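Local coordinates for protein kallistatin (Homo sapiens, PDB 6F4V) that inhibits tissue kallikrein as a serpin, forming a stable equimolar complex with the protease when its reactive site is cleaved, at residues L3-R15 / G58-V71. Sequence-based numbering, arbitrary orientation.
With EDO (1,2-ethanediol), chain D.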
ATOM      1  N   LEU A   3      -7.762   3.351  15.710  1.00 45.57           N
ATOM      2  CA  LEU A   3      -6.796   4.393  16.000  1.00 44.36           C
ATOM      3  C   LEU A   3      -5.601   3.886  16.792  1.00 38.92           C
ATOM      4  O   LEU A   3      -4.519   4.436  16.637  1.00 36.45           O
ATOM      5  CB  LEU A   3      -7.459   5.584  16.694  1.00 49.49           C
ATOM      6  CG  LEU A   3      -8.168   6.588  15.758  1.00 53.01           C
ATOM      7  CD1 LEU A   3      -8.674   6.023  14.423  1.00 55.19           C
ATOM      8  CD2 LEU A   3      -9.304   7.271  16.514  1.00 54.45           C
ATOM      9  N   LYS A   4      -5.757   2.820  17.580  1.00 35.53           N
ATOM     10  CA  LYS A   4      -4.602   2.266  18.310  1.00 34.76           C
ATOM     11  C   LYS A   4      -3.497   1.736  17.393  1.00 30.85           C
ATOM     12  O   LYS A   4      -2.310   1.772  17.767  1.00 30.56           O
ATOM     13  CB  LYS A   4      -5.008   1.164  19.311  1.00 37.38           C
ATOM     14  CG  LYS A   4      -5.670   1.730  20.569  1.00 40.93           C
ATOM     15  CD  LYS A   4      -5.763   0.691  21.679  1.00 43.64           C
ATOM     16  CE  LYS A   4      -6.440   1.282  22.910  1.00 47.20           C
ATOM     17  NZ  LYS A   4      -7.205   0.223  23.617  1.00 50.85           N
ATOM     18  N   ILE A   5      -3.867   1.262  16.203  1.00 27.74           N
ATOM     19  CA  ILE A   5      -2.874   0.687  15.284  1.00 25.68           C
ATOM     20  C   ILE A   5      -2.360   1.681  14.246  1.00 25.33           C
ATOM     21  O   ILE A   5      -1.470   1.339  13.479  1.00 22.89           O
ATOM     22  CB  ILE A   5      -3.366  -0.617  14.618  1.00 24.62           C
ATOM     23  CG1 ILE A   5      -4.565  -0.417  13.708  1.00 24.63           C
ATOM     24  CG2 ILE A   5      -3.664  -1.659  15.717  1.00 25.44           C
ATOM     25  CD1 ILE A   5      -4.836  -1.628  12.850  1.00 24.40           C
ATOM     26  N   ALA A   6      -2.923   2.893  14.221  1.00 25.62           N
ATOM     27  CA  ALA A   6      -2.588   3.867  13.173  1.00 25.12           C
ATOM     28  C   ALA A   6      -1.106   4.276  13.234  1.00 25.00           C
ATOM     29  O   ALA A   6      -0.471   4.337  12.188  1.00 24.32           O
ATOM     30  CB  ALA A   6      -3.498   5.083  13.228  1.00 25.35           C
ATOM     31  N   PRO A   7      -0.545   4.511  14.443  1.00 25.57           N
ATOM     32  CA  PRO A   7       0.874   4.891  14.505  1.00 24.67           C
ATOM     33  C   PRO A   7       1.814   3.832  13.942  1.00 23.56           C
ATOM     34  O   PRO A   7       2.701   4.179  13.163  1.00 22.42           O
ATOM     35  CB  PRO A   7       1.120   5.102  16.027  1.00 26.65           C
ATOM     36  CG  PRO A   7      -0.229   5.559  16.532  1.00 26.97           C
ATOM     37  CD  PRO A   7      -1.168   4.631  15.784  1.00 26.94           C
ATOM     38  N   ALA A   8       1.627   2.565  14.324  1.00 23.16           N
ATOM     39  CA  ALA A   8       2.491   1.485  13.826  1.00 22.65           C
ATOM     40  C   ALA A   8       2.356   1.312  12.316  1.00 21.54           C
ATOM     41  O   ALA A   8       3.356   1.197  11.605  1.00 21.20           O
ATOM     42  CB  ALA A   8       2.169   0.187  14.501  1.00 24.02           C
ATOM     43  N   ASN A   9       1.123   1.311  11.812  1.00 21.21           N
ATOM     44  CA  ASN A   9       0.928   1.138  10.382  1.00 20.92           C
ATOM     45  C   ASN A   9       1.624   2.235   9.550  1.00 20.22           C
ATOM     46  O   ASN A   9       2.184   1.946   8.490  1.00 19.96           O
ATOM     47  CB  ASN A   9      -0.574   1.052  10.053  1.00 21.07           C
ATOM     48  CG  ASN A   9      -1.187  -0.284  10.429  1.00 21.54           C
ATOM     49  OD1 ASN A   9      -0.484  -1.257  10.711  1.00 21.39           O
ATOM     50  ND2 ASN A   9      -2.541  -0.352  10.403  1.00 21.55           N
ATOM     51  N   ALA A  10       1.554   3.479  10.008  1.00 20.44           N
ATOM     52  CA  ALA A  10       2.212   4.591   9.318  1.00 20.36           C
ATOM     53  C   ALA A  10       3.737   4.468   9.405  1.00 20.89           C
ATOM     54  O   ALA A  10       4.431   4.737   8.434  1.00 20.09           O
ATOM     55  CB  ALA A  10       1.748   5.923   9.869  1.00 20.80           C
ATOM     56  N   ASP A  11       4.241   4.064  10.568  1.00 21.57           N
ATOM     57  CA  ASP A  11       5.678   3.829  10.763  1.00 22.85           C
ATOM     58  C   ASP A  11       6.161   2.809   9.778  1.00 21.89           C
ATOM     59  O   ASP A  11       7.182   3.011   9.149  1.00 21.81           O
ATOM     60  CB  ASP A  11       5.955   3.382  12.218  1.00 25.37           C
ATOM     61  CG  ASP A  11       7.394   2.885  12.452  1.00 28.68           C
ATOM     62  OD1 ASP A  11       8.273   3.750  12.485  1.00 31.10           O
ATOM     63  OD2 ASP A  11       7.637   1.641  12.590  1.00 30.79           O
ATOM     64  N   PHE A  12       5.458   1.676   9.674  1.00 21.27           N
ATOM     65  CA  PHE A  12       5.837   0.658   8.706  1.00 20.86           C
ATOM     66  C   PHE A  12       5.827   1.195   7.279  1.00 20.95           C
ATOM     67  O   PHE A  12       6.777   0.950   6.509  1.00 19.91           O
ATOM     68  CB  PHE A  12       4.938  -0.560   8.801  1.00 21.48           C
ATOM     69  CG  PHE A  12       5.288  -1.618   7.826  1.00 21.81           C
ATOM     70  CD1 PHE A  12       6.428  -2.391   8.016  1.00 22.56           C
ATOM     71  CD2 PHE A  12       4.546  -1.805   6.685  1.00 22.52           C
ATOM     72  CE1 PHE A  12       6.805  -3.354   7.097  1.00 22.81           C
ATOM     73  CE2 PHE A  12       4.919  -2.779   5.758  1.00 23.71           C
ATOM     74  CZ  PHE A  12       6.047  -3.573   5.982  1.00 23.75           C
ATOM     75  N   ALA A  13       4.741   1.911   6.930  1.00 19.85           N
ATOM     76  CA  ALA A  13       4.615   2.503   5.576  1.00 19.72           C
ATOM     77  C   ALA A  13       5.837   3.280   5.151  1.00 19.79           C
ATOM     78  O   ALA A  13       6.420   3.032   4.073  1.00 19.89           O
ATOM     79  CB  ALA A  13       3.406   3.390   5.486  1.00 19.17           C
ATOM     80  N   PHE A  14       6.261   4.186   6.022  1.00 20.49           N
ATOM     81  CA  PHE A  14       7.390   5.050   5.705  1.00 21.06           C
ATOM     82  C   PHE A  14       8.765   4.369   5.819  1.00 21.54           C
ATOM     83  O   PHE A  14       9.678   4.724   5.079  1.00 20.93           O
ATOM     84  CB  PHE A  14       7.288   6.376   6.451  1.00 21.54           C
ATOM     85  CG  PHE A  14       6.141   7.231   5.943  1.00 22.18           C
ATOM     86  CD1 PHE A  14       6.222   7.851   4.699  1.00 22.70           C
ATOM     87  CD2 PHE A  14       4.960   7.359   6.665  1.00 22.50           C
ATOM     88  CE1 PHE A  14       5.158   8.600   4.190  1.00 22.41           C
ATOM     89  CE2 PHE A  14       3.882   8.099   6.147  1.00 22.94           C
ATOM     90  CZ  PHE A  14       3.993   8.732   4.926  1.00 22.85           C
ATOM     91  N   ARG A  15       8.884   3.366   6.682  1.00 21.72           N
ATOM     92  CA  ARG A  15      10.098   2.535   6.732  1.00 22.53           C
ATOM     93  C   ARG A  15      10.264   1.743   5.438  1.00 22.16           C
ATOM     94  O   ARG A  15      11.385   1.667   4.887  1.00 21.29           O
ATOM     95  CB  ARG A  15      10.102   1.598   7.946  1.00 23.56           C
ATOM     96  CG  ARG A  15      10.564   2.269   9.250  1.00 24.77           C
ATOM     97  CD  ARG A  15      10.872   1.250  10.336  1.00 26.78           C
ATOM     98  NE  ARG A  15       9.658   0.631  10.803  1.00 26.59           N
ATOM     99  CZ  ARG A  15       9.325  -0.660  10.734  1.00 26.27           C
ATOM    100  NH1 ARG A  15      10.140  -1.602  10.268  1.00 26.87           N
ATOM    101  NH2 ARG A  15       8.131  -1.010  11.198  1.00 25.73           N
ATOM    102  N   GLY A  58       8.201  -5.981  13.829  1.00 24.63           N
ATOM    103  CA  GLY A  58       8.613  -5.591  12.489  1.00 24.66           C
ATOM    104  C   GLY A  58       7.609  -4.642  11.817  1.00 23.51           C
ATOM    105  O   GLY A  58       7.995  -3.732  11.072  1.00 23.13           O
ATOM    106  N   LEU A  59       6.335  -4.882  12.093  1.00 23.07           N
ATOM    107  CA  LEU A  59       5.242  -4.038  11.585  1.00 23.14           C
ATOM    108  C   LEU A  59       5.088  -2.739  12.346  1.00 23.25           C
ATOM    109  O   LEU A  59       4.179  -1.950  12.038  1.00 22.70           O
ATOM    110  CB  LEU A  59       3.931  -4.819  11.608  1.00 22.54           C
ATOM    111  CG  LEU A  59       3.851  -5.939  10.600  1.00 22.57           C
ATOM    112  CD1 LEU A  59       2.592  -6.760  10.845  1.00 23.64           C
ATOM    113  CD2 LEU A  59       3.900  -5.375   9.182  1.00 22.46           C
ATOM    114  N   GLY A  60       5.901  -2.539  13.384  1.00 23.43           N
ATOM    115  CA  GLY A  60       5.930  -1.294  14.133  1.00 24.20           C
ATOM    116  C   GLY A  60       5.140  -1.296  15.424  1.00 25.10           C
ATOM    117  O   GLY A  60       5.062  -0.260  16.083  1.00 26.20           O
ATOM    118  N   PHE A  61       4.592  -2.432  15.840  1.00 25.13           N
ATOM    119  CA  PHE A  61       3.750  -2.436  17.025  1.00 26.15           C
ATOM    120  C   PHE A  61       4.607  -2.469  18.277  1.00 28.86           C
ATOM    121  O   PHE A  61       5.610  -3.170  18.308  1.00 29.30           O
ATOM    122  CB  PHE A  61       2.744  -3.593  16.988  1.00 25.75           C
ATOM    123  CG  PHE A  61       1.744  -3.419  15.922  1.00 24.39           C
ATOM    124  CD1 PHE A  61       0.756  -2.464  16.067  1.00 24.38           C
ATOM    125  CD2 PHE A  61       1.819  -4.130  14.734  1.00 24.56           C
ATOM    126  CE1 PHE A  61      -0.149  -2.250  15.065  1.00 24.17           C
ATOM    127  CE2 PHE A  61       0.929  -3.890  13.702  1.00 24.27           C
ATOM    128  CZ  PHE A  61      -0.066  -2.943  13.873  1.00 23.87           C
ATOM    129  N   ASN A  62       4.239  -1.650  19.259  1.00 30.16           N
ATOM    130  CA  ASN A  62       4.933  -1.610  20.543  1.00 31.91           C
ATOM    131  C   ASN A  62       4.118  -2.483  21.465  1.00 31.96           C
ATOM    132  O   ASN A  62       3.029  -2.101  21.920  1.00 31.95           O
ATOM    133  CB  ASN A  62       5.053  -0.173  21.064  1.00 33.11           C
ATOM    134  CG  ASN A  62       5.797  -0.096  22.387  1.00 35.88           C
ATOM    135  OD1 ASN A  62       5.871  -1.080  23.133  1.00 36.96           O
ATOM    136  ND2 ASN A  62       6.328   1.091  22.696  1.00 37.47           N
ATOM    137  N   LEU A  63       4.645  -3.669  21.732  1.00 33.58           N
ATOM    138  CA  LEU A  63       3.932  -4.661  22.510  1.00 35.45           C
ATOM    139  C   LEU A  63       4.029  -4.427  24.027  1.00 38.21           C
ATOM    140  O   LEU A  63       3.505  -5.214  24.773  1.00 36.90           O
ATOM    141  CB  LEU A  63       4.396  -6.068  22.133  1.00 36.50           C
ATOM    142  CG  LEU A  63       4.248  -6.401  20.640  1.00 36.66           C
ATOM    143  CD1 LEU A  63       4.790  -7.784  20.343  1.00 37.04           C
ATOM    144  CD2 LEU A  63       2.794  -6.269  20.202  1.00 37.01           C
ATOM    145  N   THR A  64       4.686  -3.352  24.456  1.00 41.06           N
ATOM    146  CA  THR A  64       4.561  -2.846  25.834  1.00 44.30           C
ATOM    147  C   THR A  64       3.323  -1.979  25.992  1.00 44.65           C
ATOM    148  O   THR A  64       2.775  -1.884  27.076  1.00 45.77           O
ATOM    149  CB  THR A  64       5.834  -2.059  26.239  1.00 46.47           C
ATOM    150  OG1 THR A  64       6.946  -2.967  26.259  1.00 46.73           O
ATOM    151  CG2 THR A  64       5.698  -1.461  27.615  1.00 50.21           C
ATOM    152  N   GLU A  65       2.900  -1.329  24.907  1.00 43.00           N
ATOM    153  CA  GLU A  65       1.740  -0.443  24.899  1.00 44.75           C
ATOM    154  C   GLU A  65       0.478  -1.130  24.392  1.00 43.17           C
ATOM    155  O   GLU A  65      -0.606  -0.837  24.884  1.00 44.50           O
ATOM    156  CB  GLU A  65       2.023   0.791  24.061  1.00 46.55           C
ATOM    157  CG  GLU A  65       3.126   1.633  24.682  1.00 50.48           C
ATOM    158  CD  GLU A  65       3.473   2.874  23.894  1.00 54.07           C
ATOM    159  OE1 GLU A  65       2.978   3.046  22.747  1.00 55.43           O
ATOM    160  OE2 GLU A  65       4.267   3.683  24.436  1.00 57.48           O
ATOM    161  N   LEU A  66       0.623  -2.055  23.444  1.00 39.46           N
ATOM    162  CA  LEU A  66      -0.508  -2.720  22.822  1.00 38.34           C
ATOM    163  C   LEU A  66      -0.451  -4.195  23.090  1.00 36.66           C
ATOM    164  O   LEU A  66       0.590  -4.805  22.979  1.00 36.62           O
ATOM    165  CB  LEU A  66      -0.490  -2.514  21.286  1.00 38.73           C
ATOM    166  CG  LEU A  66      -0.581  -1.072  20.800  1.00 39.68           C
ATOM    167  CD1 LEU A  66      -0.726  -1.042  19.286  1.00 39.90           C
ATOM    168  CD2 LEU A  66      -1.741  -0.362  21.466  1.00 40.80           C
ATOM    169  N   SER A  67      -1.597  -4.774  23.386  1.00 35.88           N
ATOM    170  CA  SER A  67      -1.737  -6.215  23.397  1.00 36.65           C
ATOM    171  C   SER A  67      -1.941  -6.732  21.979  1.00 36.70           C
ATOM    172  O   SER A  67      -2.310  -5.986  21.043  1.00 33.35           O
ATOM    173  CB  SER A  67      -2.938  -6.619  24.249  1.00 37.96           C
ATOM    174  OG  SER A  67      -4.149  -6.246  23.616  1.00 38.22           O
ATOM    175  N   GLU A  68      -1.735  -8.025  21.841  1.00 37.13           N
ATOM    176  CA  GLU A  68      -1.985  -8.713  20.584  1.00 39.42           C
ATOM    177  C   GLU A  68      -3.418  -8.508  20.171  1.00 37.66           C
ATOM    178  O   GLU A  68      -3.710  -8.244  18.995  1.00 36.40           O
ATOM    179  CB  GLU A  68      -1.762 -10.191  20.753  1.00 43.64           C
ATOM    180  CG  GLU A  68      -0.753 -10.755  19.820  1.00 48.31           C
ATOM    181  CD  GLU A  68      -0.482 -12.177  20.184  1.00 52.31           C
ATOM    182  OE1 GLU A  68       0.644 -12.451  20.642  1.00 58.26           O
ATOM    183  OE2 GLU A  68      -1.425 -12.991  20.034  1.00 55.76           O
ATOM    184  N   SER A  69      -4.305  -8.634  21.154  1.00 35.53           N
ATOM    185  CA  SER A  69      -5.721  -8.380  20.954  1.00 35.76           C
ATOM    186  C   SER A  69      -6.004  -6.958  20.451  1.00 34.07           C
ATOM    187  O   SER A  69      -6.813  -6.793  19.544  1.00 33.47           O
ATOM    188  CB  SER A  69      -6.528  -8.724  22.224  1.00 36.82           C
ATOM    189  OG  SER A  69      -7.894  -8.429  22.044  1.00 37.79           O
ATOM    190  N   ASP A  70      -5.324  -5.947  20.991  1.00 32.59           N
ATOM    191  CA  ASP A  70      -5.466  -4.578  20.486  1.00 32.54           C
ATOM    192  C   ASP A  70      -5.088  -4.507  18.981  1.00 29.56           C
ATOM    193  O   ASP A  70      -5.720  -3.784  18.220  1.00 29.29           O
ATOM    194  CB  ASP A  70      -4.517  -3.588  21.213  1.00 34.75           C
ATOM    195  CG  ASP A  70      -4.913  -3.289  22.668  1.00 37.93           C
ATOM    196  OD1 ASP A  70      -6.126  -3.248  22.986  1.00 38.20           O
ATOM    197  OD2 ASP A  70      -3.964  -3.064  23.466  1.00 39.30           O
ATOM    198  N   VAL A  71      -4.053  -5.223  18.582  1.00 28.03           N
ATOM    199  CA  VAL A  71      -3.588  -5.190  17.172  1.00 27.62           C
ATOM    200  C   VAL A  71      -4.648  -5.815  16.286  1.00 27.06           C
ATOM    201  O   VAL A  71      -5.100  -5.199  15.330  1.00 24.98           O
ATOM    202  CB  VAL A  71      -2.225  -5.887  17.023  1.00 27.90           C
ATOM    203  CG1 VAL A  71      -1.801  -5.993  15.561  1.00 28.17           C
ATOM    204  CG2 VAL A  71      -1.172  -5.111  17.816  1.00 28.77           C
TER
HETATM  205  C1  EDO D 401       5.636   3.378  16.014  1.00 51.34           C
HETATM  206  O1  EDO D 401       6.058   2.106  15.484  1.00 47.02           O
HETATM  207  C2  EDO D 401       4.364   3.240  16.847  1.00 51.85           C
HETATM  208  O2  EDO D 401       4.572   2.355  17.967  1.00 51.27           O
HETATM  209  O   HOH W   1       2.059  -2.221  10.272  1.00 21.84           O
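Gly58 O, in the last turn of helix 49-58, is gripped by the guanidinium of Arg15, almost in the plane of that group: NH2 reaches it at 2.7 Å from above the carbonyl plane, and NH1 adds a weak bond. Asp11, one turn back, holds the guanidinium from another edge, its OD2 taking both Arg15 NE (2.9 Å) and NH2 from one face of the carboxylate. Gly60 ends the helix in a Schellman motif; its positive phi of 99° and lack of a side chain let the chain pass close to Ala8 and Asp11. Ala8 CB sits over one face of the Phe61 ring, 3.6 Å from its centroid, while Val71 CG1 covers the opposite face and Ile5 CB meets the edge. Phe12 has chi1 at 180°, with CG turned opposite the backbone N, which carries the ring to Leu59, whose CD2 stands 4.0 Å from the ring centroid. A water bridges Asn9 OD1 and Leu59 O, donating to each at 2.8 Å. Farther along, Lys4 NZ makes a long salt bridge of 3.7 Å to Asp70 OD1. Beside the CH-pi packing of both rings, the Asp11-held Arg15 puts positive charge at a helix C-terminus, probably favourable to the helix dipole.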